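Local atomic coordinates of RimK-related lysine biosynthesis protein (PDB entry 5K2M), a protein that binds ADP and magnesium ions in an ATP-grasp fold and, as a member of the LysX subfamily of RimK ligases, probably serves amino-acid biosynthesis. Residues 15-20 with 262-267. Numbering follows the deposited sequence.
Sequences MAIKER and KLVEYA
Ile17 of helix 12-24 and the neighbouring pair Leu263 and Val264 of helix 259-272 carry this contact through aliphatic packing, with no hydrogen bond between residues 15-20 and 262-267. The two branches of the isoleucine divide the work: chi1 of -68° sets CG1 beside the backbone N and CG2 anti to it, sending them to different partners. CD1 of Ile17, on the longer arm, lies 3.5 Å from CD2 of Leu263. CG2 of Ile17 lies 3.8 Å from CG2 of Val264. A beta-branched side chain suits this place because it offers two separate methyls to two successive residues.

Val264 packs against residues one turn apart on helix 12-24, Ile17 and Arg20. Its CG2 also meets the carbonyl O of Ile17 at 3.6 Å. CB of Arg20 is 3.9 Å from the same Val264 methyl. This compact side chain fits where the CA atoms of Arg20 and Val264 are 6.6 Å apart. The helix segments cross at -51°.

Arg20 lends its aliphatic root, then bends at chi2 to carry its charge away. NH1 forms a salt bridge with the anti lone pair of Glu19 OE2 at 2.7 Å, short but bent (N-H...O 131°), with OE2 tilted from the guanidinium plane; NH2 forms another with Asp258.

Ile17 and Val264 also touch Ile47 of the parallel sheet. The chemistry thus implies an apolar seam joining the C-terminal helix to the N-terminal parallel-sheet region, with ionic pairing kept to its margin.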
loop_
_atom_site.group_PDB
_atom_site.type_symbol
_atom_site.label_atom_id
_atom_site.label_comp_id
_atom_site.label_asym_id
_atom_site.label_seq_id
_atom_site.Cartn_x
_atom_site.Cartn_y
_atom_site.Cartn_z
ATOM N N MET A 15 10.010 47.280 20.963
ATOM C CA MET A 15 10.102 47.547 22.400
ATOM C C MET A 15 8.909 48.389 22.878
ATOM O O MET A 15 8.407 48.187 23.976
ATOM C CB MET A 15 11.429 48.241 22.752
ATOM C CG MET A 15 12.698 47.442 22.428
ATOM S SD MET A 15 12.793 45.770 23.129
ATOM C CE MET A 15 12.621 46.063 24.892
ATOM N N ALA A 16 8.458 49.332 22.056
ATOM C CA ALA A 16 7.291 50.132 22.403
ATOM C C ALA A 16 6.037 49.247 22.368
ATOM O O ALA A 16 5.192 49.313 23.261
ATOM C CB ALA A 16 7.152 51.314 21.451
ATOM N N ILE A 17 5.935 48.390 21.352
ATOM C CA ILE A 17 4.791 47.488 21.249
ATOM C C ILE A 17 4.735 46.590 22.481
ATOM O O ILE A 17 3.675 46.393 23.057
ATOM C CB ILE A 17 4.824 46.674 19.940
ATOM C CG1 ILE A 17 4.585 47.615 18.758
ATOM C CG2 ILE A 17 3.735 45.604 19.929
ATOM C CD1 ILE A 17 5.027 47.076 17.424
ATOM N N LYS A 18 5.893 46.078 22.892
ATOM C CA LYS A 18 5.990 45.202 24.046
ATOM C C LYS A 18 5.495 45.888 25.314
ATOM O O LYS A 18 4.705 45.312 26.054
ATOM C CB LYS A 18 7.437 44.744 24.225
ATOM C CG LYS A 18 7.706 44.016 25.532
ATOM C CD LYS A 18 9.101 43.414 25.520
ATOM C CE LYS A 18 9.311 42.415 26.643
ATOM N NZ LYS A 18 10.075 43.025 27.752
ATOM N N GLU A 19 5.962 47.113 25.552
ATOM C CA GLU A 19 5.536 47.889 26.722
ATOM C C GLU A 19 4.020 48.073 26.746
ATOM O O GLU A 19 3.387 47.826 27.770
ATOM C CB GLU A 19 6.232 49.260 26.766
ATOM C CG GLU A 19 6.041 50.037 28.074
ATOM C CD GLU A 19 4.718 50.794 28.162
ATOM O OE1 GLU A 19 4.086 50.806 29.250
ATOM O OE2 GLU A 19 4.295 51.386 27.148
ATOM N N ARG A 20 3.438 48.480 25.618
ATOM C CA ARG A 20 1.987 48.742 25.564
ATOM C C ARG A 20 1.196 47.458 25.766
ATOM O O ARG A 20 0.234 47.441 26.525
ATOM C CB ARG A 20 1.562 49.371 24.244
ATOM C CG ARG A 20 2.287 50.648 23.873
ATOM C CD ARG A 20 1.971 51.857 24.742
ATOM N NE ARG A 20 2.581 53.024 24.100
ATOM C CZ ARG A 20 3.897 53.278 24.062
ATOM N NH1 ARG A 20 4.780 52.497 24.691
ATOM N NH2 ARG A 20 4.337 54.348 23.403
ATOM N N LYS A 262 -1.813 52.303 19.776
ATOM C CA LYS A 262 -2.954 52.103 18.890
ATOM C C LYS A 262 -2.905 50.727 18.221
ATOM O O LYS A 262 -3.938 50.081 18.041
ATOM C CB LYS A 262 -2.998 53.202 17.828
ATOM C CG LYS A 262 -3.257 54.600 18.371
ATOM C CD LYS A 262 -4.725 54.769 18.687
ATOM C CE LYS A 262 -5.016 56.093 19.356
ATOM N NZ LYS A 262 -6.450 56.140 19.757
ATOM N N LEU A 263 -1.705 50.283 17.853
ATOM C CA LEU A 263 -1.533 48.984 17.229
ATOM C C LEU A 263 -1.927 47.875 18.213
ATOM O O LEU A 263 -2.610 46.917 17.842
ATOM C CB LEU A 263 -0.083 48.811 16.753
ATOM C CG LEU A 263 0.333 47.473 16.144
ATOM C CD1 LEU A 263 -0.374 47.250 14.824
ATOM C CD2 LEU A 263 1.838 47.418 15.947
ATOM N N VAL A 264 -1.498 48.013 19.461
ATOM C CA VAL A 264 -1.831 47.041 20.502
ATOM C C VAL A 264 -3.332 47.055 20.842
ATOM O O VAL A 264 -3.928 45.991 21.034
ATOM C CB VAL A 264 -0.981 47.261 21.764
ATOM C CG1 VAL A 264 -1.500 46.435 22.927
ATOM C CG2 VAL A 264 0.474 46.903 21.481
ATOM N N GLU A 265 -3.936 48.241 20.900
ATOM C CA GLU A 265 -5.383 48.353 21.157
ATOM C C GLU A 265 -6.190 47.648 20.073
ATOM O O GLU A 265 -7.169 46.974 20.352
ATOM C CB GLU A 265 -5.817 49.821 21.262
ATOM C CG GLU A 265 -5.339 50.515 22.533
ATOM C CD GLU A 265 -5.534 52.028 22.524
ATOM O OE1 GLU A 265 -6.244 52.557 21.638
ATOM O OE2 GLU A 265 -4.975 52.693 23.421
ATOM N N TYR A 266 -5.758 47.792 18.830
ATOM C CA TYR A 266 -6.378 47.083 17.743
ATOM C C TYR A 266 -6.178 45.577 17.900
ATOM O O TYR A 266 -7.122 44.805 17.758
ATOM C CB TYR A 266 -5.797 47.560 16.425
ATOM C CG TYR A 266 -6.418 46.877 15.248
ATOM C CD1 TYR A 266 -7.716 47.162 14.876
ATOM C CD2 TYR A 266 -5.719 45.940 14.517
ATOM C CE1 TYR A 266 -8.309 46.532 13.810
ATOM C CE2 TYR A 266 -6.304 45.305 13.438
ATOM C CZ TYR A 266 -7.595 45.618 13.088
ATOM O OH TYR A 266 -8.194 45.010 12.032
ATOM N N ALA A 267 -4.950 45.157 18.203
ATOM C CA ALA A 267 -4.687 43.757 18.490
ATOM C C ALA A 267 -5.598 43.244 19.606
ATOM O O ALA A 267 -6.133 42.145 19.490
ATOM C CB ALA A 267 -3.231 43.537 18.860
#